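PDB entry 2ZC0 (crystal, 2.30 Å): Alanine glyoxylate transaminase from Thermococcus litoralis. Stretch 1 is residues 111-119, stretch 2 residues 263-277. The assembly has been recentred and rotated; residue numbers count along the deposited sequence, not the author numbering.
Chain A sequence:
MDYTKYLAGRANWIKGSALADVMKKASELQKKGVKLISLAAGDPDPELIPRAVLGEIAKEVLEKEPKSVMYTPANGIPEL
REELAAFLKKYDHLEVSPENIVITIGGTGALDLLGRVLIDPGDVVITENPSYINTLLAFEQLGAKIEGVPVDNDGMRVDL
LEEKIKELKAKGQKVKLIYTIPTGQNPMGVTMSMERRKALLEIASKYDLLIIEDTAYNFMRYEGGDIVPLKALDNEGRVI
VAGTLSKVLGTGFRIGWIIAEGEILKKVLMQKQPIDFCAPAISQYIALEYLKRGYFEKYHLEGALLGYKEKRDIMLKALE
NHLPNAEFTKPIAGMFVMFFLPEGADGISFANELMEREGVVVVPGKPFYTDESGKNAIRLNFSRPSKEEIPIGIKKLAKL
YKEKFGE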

# COMPACT_ATOMS: atom_id res chain seq x y z
N LEU A 111 -2.33 14.12 14.61
CA LEU A 111 -2.39 14.20 13.15
C LEU A 111 -1.85 12.92 12.48
O LEU A 111 -2.32 12.53 11.42
CB LEU A 111 -1.61 15.43 12.66
CG LEU A 111 -2.28 16.77 12.29
CD1 LEU A 111 -3.79 16.71 12.41
CD2 LEU A 111 -1.69 17.88 13.16
N ASP A 112 -0.85 12.28 13.09
CA ASP A 112 -0.28 11.05 12.55
C ASP A 112 -1.28 9.90 12.76
O ASP A 112 -1.53 9.10 11.86
CB ASP A 112 1.06 10.76 13.25
CG ASP A 112 1.65 9.41 12.86
OD1 ASP A 112 1.48 8.45 13.65
OD2 ASP A 112 2.27 9.30 11.79
N LEU A 113 -1.86 9.84 13.95
CA LEU A 113 -2.85 8.82 14.24
C LEU A 113 -4.02 8.93 13.25
O LEU A 113 -4.46 7.92 12.69
CB LEU A 113 -3.34 8.96 15.70
CG LEU A 113 -2.75 7.93 16.68
CD1 LEU A 113 -1.30 7.69 16.38
CD2 LEU A 113 -2.95 8.38 18.13
N LEU A 114 -4.49 10.15 13.00
CA LEU A 114 -5.58 10.36 12.05
C LEU A 114 -5.20 9.99 10.61
O LEU A 114 -6.00 9.42 9.87
CB LEU A 114 -6.04 11.83 12.07
CG LEU A 114 -7.22 12.32 12.95
CD1 LEU A 114 -7.98 11.13 13.58
CD2 LEU A 114 -6.68 13.24 14.00
N GLY A 115 -3.98 10.33 10.20
CA GLY A 115 -3.57 10.02 8.84
C GLY A 115 -3.52 8.53 8.60
O GLY A 115 -3.88 8.03 7.53
N ARG A 116 -3.09 7.80 9.62
CA ARG A 116 -2.99 6.36 9.49
C ARG A 116 -4.34 5.67 9.34
O ARG A 116 -4.46 4.66 8.66
CB ARG A 116 -2.22 5.80 10.68
CG ARG A 116 -0.79 6.34 10.73
CD ARG A 116 -0.01 5.68 11.85
NE ARG A 116 -0.24 4.24 11.81
CZ ARG A 116 0.57 3.33 12.34
NH1 ARG A 116 1.69 3.73 12.97
NH2 ARG A 116 0.24 2.04 12.24
N VAL A 117 -5.37 6.25 9.93
CA VAL A 117 -6.70 5.67 9.85
C VAL A 117 -7.51 6.21 8.68
O VAL A 117 -8.46 5.57 8.22
CB VAL A 117 -7.49 5.95 11.15
CG1 VAL A 117 -8.96 5.65 10.95
CG2 VAL A 117 -6.93 5.11 12.29
N LEU A 118 -7.14 7.39 8.19
CA LEU A 118 -7.90 8.03 7.14
C LEU A 118 -7.27 8.10 5.75
O LEU A 118 -7.96 8.36 4.78
CB LEU A 118 -8.29 9.44 7.60
CG LEU A 118 -9.15 9.54 8.87
CD1 LEU A 118 -9.35 11.00 9.21
CD2 LEU A 118 -10.49 8.84 8.67
N ILE A 119 -5.97 7.83 5.65
CA ILE A 119 -5.32 7.90 4.35
C ILE A 119 -4.85 6.57 3.74
O ILE A 119 -4.14 5.80 4.38
CB ILE A 119 -4.08 8.81 4.44
CG1 ILE A 119 -4.49 10.21 4.88
CG2 ILE A 119 -3.36 8.86 3.10
CD1 ILE A 119 -3.33 11.05 5.28
N GLU A 263 -17.01 5.38 14.17
CA GLU A 263 -16.00 4.43 13.75
C GLU A 263 -14.59 5.00 13.68
O GLU A 263 -13.62 4.29 13.93
CB GLU A 263 -16.42 3.81 12.42
CG GLU A 263 -17.75 3.01 12.46
CD GLU A 263 -19.00 3.89 12.62
OE1 GLU A 263 -19.05 5.00 12.03
OE2 GLU A 263 -19.94 3.46 13.32
N ILE A 264 -14.46 6.28 13.32
CA ILE A 264 -13.13 6.89 13.25
C ILE A 264 -12.54 6.88 14.66
O ILE A 264 -11.41 6.43 14.86
CB ILE A 264 -13.20 8.33 12.70
CG1 ILE A 264 -13.48 8.29 11.20
CG2 ILE A 264 -11.89 9.07 12.95
CD1 ILE A 264 -13.75 9.63 10.59
N LEU A 265 -13.30 7.36 15.64
CA LEU A 265 -12.82 7.36 17.03
C LEU A 265 -12.44 5.95 17.49
O LEU A 265 -11.41 5.75 18.15
CB LEU A 265 -13.90 7.93 17.95
CG LEU A 265 -13.68 7.76 19.46
CD1 LEU A 265 -12.53 8.65 19.92
CD2 LEU A 265 -14.97 8.14 20.20
N LYS A 266 -13.28 4.97 17.14
CA LYS A 266 -13.06 3.57 17.51
C LYS A 266 -11.73 3.04 16.97
O LYS A 266 -10.96 2.40 17.69
CB LYS A 266 -14.21 2.70 16.98
CG LYS A 266 -14.15 1.21 17.31
CD LYS A 266 -15.11 0.41 16.42
CE LYS A 266 -15.34 -1.02 16.93
NZ LYS A 266 -16.20 -1.10 18.15
N LYS A 267 -11.47 3.30 15.69
CA LYS A 267 -10.24 2.85 15.07
C LYS A 267 -9.01 3.63 15.51
O LYS A 267 -7.92 3.08 15.59
CB LYS A 267 -10.35 2.90 13.54
CG LYS A 267 -11.16 1.74 12.98
CD LYS A 267 -10.53 0.41 13.41
CE LYS A 267 -11.31 -0.77 12.89
NZ LYS A 267 -10.39 -1.77 12.25
N VAL A 268 -9.17 4.91 15.79
CA VAL A 268 -8.03 5.67 16.24
C VAL A 268 -7.59 5.14 17.59
O VAL A 268 -6.40 5.15 17.92
CB VAL A 268 -8.36 7.15 16.40
CG1 VAL A 268 -7.24 7.83 17.18
CG2 VAL A 268 -8.51 7.79 15.02
N LEU A 269 -8.56 4.69 18.37
CA LEU A 269 -8.30 4.16 19.70
C LEU A 269 -7.70 2.73 19.64
O LEU A 269 -6.77 2.43 20.36
CB LEU A 269 -9.61 4.16 20.49
CG LEU A 269 -9.68 4.83 21.87
CD1 LEU A 269 -8.89 6.13 21.89
CD2 LEU A 269 -11.15 5.09 22.21
N MET A 270 -8.25 1.87 18.78
CA MET A 270 -7.77 0.50 18.62
C MET A 270 -6.31 0.42 18.22
O MET A 270 -5.60 -0.47 18.65
CB MET A 270 -8.56 -0.25 17.56
CG MET A 270 -9.91 -0.81 17.95
SD MET A 270 -10.54 -1.93 16.62
CE MET A 270 -12.18 -2.33 17.27
N GLN A 271 -5.87 1.34 17.37
CA GLN A 271 -4.48 1.32 16.91
C GLN A 271 -3.48 2.00 17.85
O GLN A 271 -2.30 1.68 17.80
CB GLN A 271 -4.36 1.97 15.53
CG GLN A 271 -4.70 3.45 15.52
CD GLN A 271 -4.19 4.20 14.29
OE1 GLN A 271 -3.76 3.61 13.29
NE2 GLN A 271 -4.25 5.52 14.35
N LYS A 272 -3.96 2.90 18.70
CA LYS A 272 -3.08 3.67 19.58
C LYS A 272 -2.14 2.99 20.59
O LYS A 272 -0.98 3.40 20.68
CB LYS A 272 -3.90 4.74 20.31
CG LYS A 272 -3.06 5.86 20.90
CD LYS A 272 -3.96 7.00 21.40
CE LYS A 272 -3.14 8.13 21.98
NZ LYS A 272 -2.41 7.68 23.19
N GLN A 273 -2.60 2.00 21.35
CA GLN A 273 -1.69 1.39 22.32
C GLN A 273 -0.41 0.84 21.65
O GLN A 273 0.68 1.05 22.17
CB GLN A 273 -2.41 0.30 23.15
CG GLN A 273 -1.55 -0.23 24.34
CD GLN A 273 -2.34 -1.07 25.35
OE1 GLN A 273 -2.88 -0.55 26.34
NE2 GLN A 273 -2.39 -2.39 25.11
N PRO A 274 -0.54 0.16 20.49
CA PRO A 274 0.65 -0.38 19.81
C PRO A 274 1.55 0.66 19.11
O PRO A 274 2.58 0.30 18.53
CB PRO A 274 0.08 -1.40 18.83
CG PRO A 274 -1.26 -1.77 19.41
CD PRO A 274 -1.77 -0.46 19.98
N ILE A 275 1.18 1.94 19.10
CA ILE A 275 2.09 2.89 18.47
C ILE A 275 2.78 3.81 19.48
O ILE A 275 3.97 4.07 19.35
CB ILE A 275 1.46 3.70 17.30
CG1 ILE A 275 1.56 5.19 17.59
CG2 ILE A 275 0.05 3.25 17.01
CD1 ILE A 275 1.42 6.01 16.36
N ASP A 276 2.05 4.31 20.49
CA ASP A 276 2.70 5.13 21.53
C ASP A 276 2.41 4.59 22.94
O ASP A 276 3.06 5.00 23.89
CB ASP A 276 2.29 6.62 21.46
CG ASP A 276 0.83 6.86 21.84
OD1 ASP A 276 0.30 6.16 22.71
OD2 ASP A 276 0.22 7.78 21.26
N PHE A 277 1.48 3.65 23.03
CA PHE A 277 1.02 3.05 24.29
C PHE A 277 0.15 4.08 25.01
O PHE A 277 -1.03 3.83 25.26
CB PHE A 277 2.17 2.60 25.22
CG PHE A 277 1.81 1.40 26.05
CD1 PHE A 277 2.30 0.13 25.71
CD2 PHE A 277 0.92 1.50 27.12
CE1 PHE A 277 1.89 -1.00 26.42
CE2 PHE A 277 0.51 0.37 27.83
CZ PHE A 277 1.00 -0.89 27.48
O HOH W 1 -2.60 1.70 12.01

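Two helices that cross steeply have little length over which to mesh; they pack where the side chains of one find hollows between those of the other. The contact in this transaminase is a good example. The helix of residues 111-118 and the helix of residues 263-272 approach to 9.6 Å between axes, with 111° between their N-to-C directions, and together the two stretches bury 585 Å².

The backbones come nearest at Leu 113 and Val 268, whose CA atoms lie 6.4 Å apart. Leu 113 is the principal bump. Its CA-to-CB bond points sideways, yet its end turns into the other stretch, where it meets residues spread from Val 268 to Ile 275: CB lies 4.3 Å from Val 268 CG1, CD2 lies 3.7 Å from Lys 272 CD, and CD1 comes within 3.2 Å of Ile 275 CD1. The last pair is closer than methyls normally pack, and both side chains have chi1 between wells, so at 2.30 Å resolution it is no measure of fit. The hollow thus has a valine, the aliphatic part of a lysine, an isoleucine and the amide of Gln 271 around it, with Gln 271 NE2 3.7 Å from Leu 113 CG. Lys 272 remains extended through chi3, and its NZ forms a salt bridge with Asp 276 OD1 at 3.1 Å, so its methylenes can pack against leucine while its charge is met four residues later.

Val 268 answers as a bump from the other side of the contact. Its CG2 reaches between Leu 114 and Val 117, 3.7 Å from Leu 114 CD1 and 4.1 Å from Val 117 CG2. Val 117, pointing toward the second helix, also lies over its backbone, with CG2 4.0 Å from Lys 267 O. Ile 264, one turn before Val 268, extends the apolar surface: its CD1 is 3.9 Å from Leu 118 CD2.

Polar groups enter such packing when their hydrogen-bonding needs are met. Gln 271 points toward the first helix, and its NE2 donates to Leu 113 O at 2.9 Å, with an N-H...O angle of 137°. Leu 113 O also accepts a weak helical bond from Val 117 N at 3.4 Å. The same NE2 lies 3.4 Å from Val 117 CG2. Gln 271 OE1 accepts from a water at 2.6 Å, and this water accepts from Arg 116 NH2 at 2.9 Å, bridging amide and guanidinium.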